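Putative glycosyl hydrolase (Bacteroides thetaiotaomicron VPI-5482, PDB 3K11) is of uncertain function but is probably a hydrolase acting on glycosidic substrates. Local coordinates at residues 79-92 with 103-115. Residues are numbered along the deposited sequence; the frame is centred on the assembly and turned at random.
Sequences LASYEWGVTYSALI and YTDYVQNRFRFLA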
loop_
_atom_site.group_PDB
_atom_site.type_symbol
_atom_site.label_atom_id
_atom_site.label_comp_id
_atom_site.label_asym_id
_atom_site.label_seq_id
_atom_site.Cartn_x
_atom_site.Cartn_y
_atom_site.Cartn_z
ATOM N N LEU A 79 6.281 -32.138 -22.574
ATOM C CA LEU A 79 7.744 -32.235 -22.518
ATOM C C LEU A 79 8.530 -31.057 -23.073
ATOM O O LEU A 79 9.684 -30.870 -22.691
ATOM C CB LEU A 79 8.223 -33.491 -23.271
ATOM C CG LEU A 79 7.985 -34.871 -22.650
ATOM C CD1 LEU A 79 8.430 -36.044 -23.599
ATOM C CD2 LEU A 79 8.777 -34.997 -21.361
ATOM N N ALA A 80 7.942 -30.305 -24.001
ATOM C CA ALA A 80 8.693 -29.249 -24.674
ATOM C C ALA A 80 8.000 -27.916 -24.639
ATOM O O ALA A 80 8.252 -27.057 -25.497
ATOM C CB ALA A 80 9.015 -29.627 -26.071
ATOM N N SER A 81 7.211 -27.690 -23.587
ATOM C CA SER A 81 6.635 -26.395 -23.379
ATOM C C SER A 81 7.733 -25.498 -22.753
ATOM O O SER A 81 8.753 -25.991 -22.276
ATOM C CB SER A 81 5.518 -26.528 -22.377
ATOM O OG SER A 81 6.052 -26.952 -21.142
ATOM N N TYR A 82 7.534 -24.184 -22.737
ATOM C CA TYR A 82 8.560 -23.346 -22.101
ATOM C C TYR A 82 8.634 -23.633 -20.614
ATOM O O TYR A 82 9.712 -23.589 -20.034
ATOM C CB TYR A 82 8.317 -21.865 -22.376
ATOM C CG TYR A 82 7.177 -21.205 -21.655
ATOM C CD1 TYR A 82 7.356 -20.714 -20.364
ATOM C CD2 TYR A 82 5.985 -20.953 -22.269
ATOM C CE1 TYR A 82 6.349 -20.073 -19.709
ATOM C CE2 TYR A 82 4.979 -20.301 -21.610
ATOM C CZ TYR A 82 5.166 -19.879 -20.315
ATOM O OH TYR A 82 4.184 -19.159 -19.636
ATOM N N GLU A 83 7.486 -23.980 -20.023
ATOM C CA GLU A 83 7.448 -24.385 -18.602
ATOM C C GLU A 83 8.399 -25.529 -18.347
ATOM O O GLU A 83 9.125 -25.550 -17.344
ATOM C CB GLU A 83 6.029 -24.726 -18.143
ATOM C CG GLU A 83 5.002 -23.623 -18.294
ATOM C CD GLU A 83 4.164 -23.754 -19.546
ATOM O OE1 GLU A 83 4.724 -23.793 -20.642
ATOM O OE2 GLU A 83 2.926 -23.780 -19.427
ATOM N N TRP A 84 8.428 -26.499 -19.256
ATOM C CA TRP A 84 9.331 -27.624 -19.038
ATOM C C TRP A 84 10.770 -27.263 -19.366
ATOM O O TRP A 84 11.682 -27.840 -18.784
ATOM C CB TRP A 84 8.819 -28.910 -19.749
ATOM C CG TRP A 84 8.685 -29.995 -18.749
ATOM C CD1 TRP A 84 9.352 -31.163 -18.700
ATOM C CD2 TRP A 84 7.905 -29.928 -17.541
ATOM N NE1 TRP A 84 9.001 -31.859 -17.586
ATOM C CE2 TRP A 84 8.121 -31.122 -16.845
ATOM C CE3 TRP A 84 7.058 -28.967 -16.989
ATOM C CZ2 TRP A 84 7.500 -31.398 -15.636
ATOM C CZ3 TRP A 84 6.431 -29.241 -15.765
ATOM C CH2 TRP A 84 6.669 -30.435 -15.108
ATOM N N GLY A 85 10.985 -26.295 -20.274
ATOM C CA GLY A 85 12.324 -25.728 -20.468
ATOM C C GLY A 85 12.873 -25.277 -19.109
ATOM O O GLY A 85 14.047 -25.539 -18.753
ATOM N N VAL A 86 12.025 -24.645 -18.313
ATOM C CA VAL A 86 12.471 -24.245 -16.977
ATOM C C VAL A 86 12.792 -25.476 -16.124
ATOM O O VAL A 86 13.841 -25.553 -15.432
ATOM C CB VAL A 86 11.429 -23.321 -16.274
ATOM C CG1 VAL A 86 11.953 -22.910 -14.871
ATOM C CG2 VAL A 86 11.105 -22.119 -17.143
ATOM N N THR A 87 11.932 -26.490 -16.187
ATOM C CA THR A 87 12.151 -27.720 -15.406
ATOM C C THR A 87 13.475 -28.364 -15.764
ATOM O O THR A 87 14.218 -28.835 -14.878
ATOM C CB THR A 87 11.000 -28.700 -15.620
ATOM O OG1 THR A 87 9.783 -28.105 -15.153
ATOM C CG2 THR A 87 11.250 -30.062 -14.897
ATOM N N TYR A 88 13.782 -28.412 -17.057
ATOM C CA TYR A 88 15.054 -29.021 -17.465
ATOM C C TYR A 88 16.266 -28.264 -16.897
ATOM O O TYR A 88 17.221 -28.876 -16.418
ATOM C CB TYR A 88 15.166 -29.090 -18.986
ATOM C CG TYR A 88 14.143 -29.987 -19.641
ATOM C CD1 TYR A 88 13.988 -31.319 -19.240
ATOM C CD2 TYR A 88 13.352 -29.520 -20.681
ATOM C CE1 TYR A 88 13.037 -32.130 -19.843
ATOM C CE2 TYR A 88 12.396 -30.333 -21.284
ATOM C CZ TYR A 88 12.257 -31.637 -20.879
ATOM O OH TYR A 88 11.306 -32.451 -21.473
ATOM N N SER A 89 16.244 -26.933 -16.986
ATOM C CA SER A 89 17.323 -26.108 -16.395
ATOM C C SER A 89 17.416 -26.309 -14.894
ATOM O O SER A 89 18.526 -26.411 -14.346
ATOM C CB SER A 89 17.163 -24.599 -16.732
ATOM O OG SER A 89 17.710 -24.275 -18.025
ATOM N N ALA A 90 16.265 -26.369 -14.231
ATOM C CA ALA A 90 16.218 -26.634 -12.784
ATOM C C ALA A 90 16.910 -27.925 -12.389
ATOM O O ALA A 90 17.690 -27.986 -11.405
ATOM C CB ALA A 90 14.772 -26.656 -12.319
ATOM N N LEU A 91 16.608 -28.986 -13.129
ATOM C CA LEU A 91 17.165 -30.321 -12.830
ATOM C C LEU A 91 18.646 -30.434 -13.137
ATOM O O LEU A 91 19.387 -31.139 -12.418
ATOM C CB LEU A 91 16.357 -31.386 -13.579
ATOM C CG LEU A 91 14.941 -31.606 -13.007
ATOM C CD1 LEU A 91 14.090 -32.474 -13.970
ATOM C CD2 LEU A 91 14.971 -32.168 -11.543
ATOM N N ILE A 92 19.108 -29.742 -14.183
ATOM C CA ILE A 92 20.544 -29.643 -14.438
ATOM C C ILE A 92 21.212 -29.012 -13.217
ATOM O O ILE A 92 22.234 -29.479 -12.710
ATOM C CB ILE A 92 20.828 -28.840 -15.715
ATOM C CG1 ILE A 92 20.363 -29.600 -16.957
ATOM C CG2 ILE A 92 22.354 -28.483 -15.860
ATOM C CD1 ILE A 92 20.218 -28.690 -18.197
ATOM N N TYR A 103 18.529 -36.603 -11.379
ATOM C CA TYR A 103 17.996 -35.374 -11.935
ATOM C C TYR A 103 18.486 -35.147 -13.366
ATOM O O TYR A 103 17.692 -34.846 -14.257
ATOM C CB TYR A 103 18.330 -34.178 -11.051
ATOM C CG TYR A 103 17.801 -34.224 -9.635
ATOM C CD1 TYR A 103 16.557 -34.737 -9.336
ATOM C CD2 TYR A 103 18.531 -33.689 -8.599
ATOM C CE1 TYR A 103 16.087 -34.751 -8.040
ATOM C CE2 TYR A 103 18.039 -33.667 -7.300
ATOM C CZ TYR A 103 16.820 -34.181 -7.032
ATOM O OH TYR A 103 16.330 -34.182 -5.746
ATOM N N THR A 104 19.781 -35.324 -13.599
ATOM C CA THR A 104 20.288 -35.170 -14.961
ATOM C C THR A 104 19.938 -36.386 -15.827
ATOM O O THR A 104 19.746 -36.231 -17.043
ATOM C CB THR A 104 21.765 -34.835 -15.029
ATOM O OG1 THR A 104 22.458 -35.538 -14.010
ATOM C CG2 THR A 104 21.988 -33.306 -14.884
ATOM N N ASP A 105 19.806 -37.571 -15.233
ATOM C CA ASP A 105 19.357 -38.746 -16.006
ATOM C C ASP A 105 17.997 -38.467 -16.644
ATOM O O ASP A 105 17.727 -38.868 -17.785
ATOM C CB ASP A 105 19.178 -39.970 -15.127
ATOM C CG ASP A 105 20.508 -40.584 -14.657
ATOM O OD1 ASP A 105 21.584 -40.163 -15.138
ATOM O OD2 ASP A 105 20.436 -41.474 -13.775
ATOM N N TYR A 106 17.129 -37.800 -15.897
ATOM C CA TYR A 106 15.820 -37.419 -16.410
ATOM C C TYR A 106 15.925 -36.533 -17.633
ATOM O O TYR A 106 15.219 -36.720 -18.610
ATOM C CB TYR A 106 15.043 -36.679 -15.303
ATOM C CG TYR A 106 13.710 -36.129 -15.722
ATOM C CD1 TYR A 106 13.605 -34.841 -16.251
ATOM C CD2 TYR A 106 12.540 -36.861 -15.557
ATOM C CE1 TYR A 106 12.388 -34.315 -16.623
ATOM C CE2 TYR A 106 11.293 -36.327 -15.936
ATOM C CZ TYR A 106 11.247 -35.049 -16.476
ATOM O OH TYR A 106 10.072 -34.486 -16.868
ATOM N N VAL A 107 16.776 -35.514 -17.555
ATOM C CA VAL A 107 16.918 -34.558 -18.636
ATOM C C VAL A 107 17.560 -35.245 -19.823
ATOM O O VAL A 107 17.137 -35.081 -20.962
ATOM C CB VAL A 107 17.727 -33.319 -18.204
ATOM C CG1 VAL A 107 17.731 -32.294 -19.326
ATOM C CG2 VAL A 107 17.090 -32.663 -16.901
ATOM N N GLN A 108 18.615 -36.008 -19.558
ATOM C CA GLN A 108 19.237 -36.821 -20.611
ATOM C C GLN A 108 18.192 -37.657 -21.354
ATOM O O GLN A 108 18.123 -37.658 -22.582
ATOM C CB GLN A 108 20.296 -37.742 -19.997
ATOM C CG GLN A 108 21.590 -37.052 -19.547
ATOM C CD GLN A 108 22.556 -36.802 -20.687
ATOM O OE1 GLN A 108 22.320 -37.255 -21.804
ATOM N NE2 GLN A 108 23.653 -36.106 -20.410
ATOM N N ASN A 109 17.372 -38.364 -20.592
ATOM C CA ASN A 109 16.405 -39.257 -21.167
ATOM C C ASN A 109 15.395 -38.532 -22.042
ATOM O O ASN A 109 15.144 -38.951 -23.170
ATOM C CB ASN A 109 15.711 -40.027 -20.067
ATOM C CG ASN A 109 14.613 -40.897 -20.580
ATOM O OD1 ASN A 109 13.448 -40.506 -20.575
ATOM N ND2 ASN A 109 14.969 -42.093 -21.049
ATOM N N ARG A 110 14.835 -37.441 -21.529
ATOM C CA ARG A 110 13.836 -36.683 -22.303
ATOM C C ARG A 110 14.427 -36.031 -23.547
ATOM O O ARG A 110 13.820 -36.066 -24.620
ATOM C CB ARG A 110 13.122 -35.645 -21.432
ATOM C CG ARG A 110 12.367 -36.219 -20.218
ATOM C CD ARG A 110 11.541 -37.402 -20.564
ATOM N NE ARG A 110 10.633 -37.796 -19.470
ATOM C CZ ARG A 110 10.973 -38.540 -18.422
ATOM N NH1 ARG A 110 12.234 -38.914 -18.215
ATOM N NH2 ARG A 110 10.048 -38.897 -17.552
ATOM N N PHE A 111 15.607 -35.434 -23.405
ATOM C CA PHE A 111 16.267 -34.826 -24.564
ATOM C C PHE A 111 16.679 -35.829 -25.618
ATOM O O PHE A 111 16.532 -35.580 -26.808
ATOM C CB PHE A 111 17.503 -33.995 -24.137
ATOM C CG PHE A 111 17.191 -32.695 -23.435
ATOM C CD1 PHE A 111 15.911 -32.164 -23.400
ATOM C CD2 PHE A 111 18.235 -31.952 -22.901
ATOM C CE1 PHE A 111 15.679 -30.968 -22.821
ATOM C CE2 PHE A 111 17.976 -30.714 -22.306
ATOM C CZ PHE A 111 16.715 -30.267 -22.241
ATOM N N ARG A 112 17.190 -36.979 -25.201
ATOM C CA ARG A 112 17.582 -37.996 -26.174
ATOM C C ARG A 112 16.347 -38.549 -26.911
ATOM O O ARG A 112 16.422 -38.845 -28.088
ATOM C CB ARG A 112 18.374 -39.119 -25.503
ATOM C CG ARG A 112 19.749 -38.652 -25.100
ATOM C CD ARG A 112 20.495 -39.654 -24.266
ATOM N NE ARG A 112 21.736 -39.038 -23.823
ATOM C CZ ARG A 112 22.864 -39.009 -24.528
ATOM N NH1 ARG A 112 22.955 -39.606 -25.698
ATOM N NH2 ARG A 112 23.918 -38.384 -24.050
ATOM N N PHE A 113 15.222 -38.660 -26.198
ATOM C CA PHE A 113 13.978 -39.139 -26.749
ATOM C C PHE A 113 13.479 -38.140 -27.780
ATOM O O PHE A 113 13.112 -38.512 -28.876
ATOM C CB PHE A 113 12.937 -39.309 -25.631
ATOM C CG PHE A 113 11.522 -39.498 -26.141
ATOM C CD1 PHE A 113 11.160 -40.685 -26.772
ATOM C CD2 PHE A 113 10.577 -38.505 -25.999
ATOM C CE1 PHE A 113 9.868 -40.874 -27.239
ATOM C CE2 PHE A 113 9.283 -38.676 -26.456
ATOM C CZ PHE A 113 8.924 -39.864 -27.079
ATOM N N LEU A 114 13.440 -36.868 -27.430
ATOM C CA LEU A 114 12.984 -35.856 -28.386
ATOM C C LEU A 114 13.894 -35.813 -29.623
ATOM O O LEU A 114 13.400 -35.686 -30.748
ATOM C CB LEU A 114 12.911 -34.490 -27.726
ATOM C CG LEU A 114 11.812 -34.300 -26.669
ATOM C CD1 LEU A 114 11.951 -32.913 -26.038
ATOM C CD2 LEU A 114 10.404 -34.526 -27.258
ATOM N N ALA A 115 15.207 -35.902 -29.414
ATOM C CA ALA A 115 16.183 -35.946 -30.552
ATOM C C ALA A 115 15.951 -37.147 -31.453
ATOM O O ALA A 115 16.070 -37.072 -32.691
ATOM C CB ALA A 115 17.638 -35.958 -30.019
#
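Leu91 and Tyr103 bring the backbones closest, near the turn of a helical hairpin: helix segments 82-92 and 103-115 run roughly antiparallel at 139°, their axes approaching to 8.6 Å, and the CA separation widens from Leu91-Tyr103 to Tyr88-Val107 and, in the loop before the helix, Leu79-Arg110. Tyr88 is the knob, seated in a hole made by Tyr106, Val107, Arg110 and Phe111. Phe111 turns its edge to one face of the Tyr88 ring in an edge-to-face pair, ring centroids 4.6 Å apart. Tyr88 OH donates to Leu79 O, 2.6 Å away, in the carbonyl plane, on a lone pair, tying the ring to the loop before its own helix. With an alanine in place of Tyr88, the edge of Phe111 would probably lose the ring face it meets, and Leu79 O this donor.

Such hairpins are the building unit of the (α/α)6 barrel of family 88, and this one is packed against helices 29-45 and 148-160. Tyrosine suits its place at Tyr106 because, with CG anti to the backbone N (chi1 175°), the ring extends across the interface. Tyr106 OH accepts from Trp84 NE1 at 2.9 Å. The bond is almost straight (177°) and lies in the indole plane; Thr47 is a second partner of that hydroxyl. Branched Leu91 fills two sites, CD1 against Tyr106 and CD2 3.7 Å from Tyr103 CD1. Toward the loop, Leu79 CD2 lies 3.7 Å from Arg110 CD; the guanidinium of Arg110 makes a salt bridge to Asp44 and a hydrogen bond to the backbone carbonyl of Thr47.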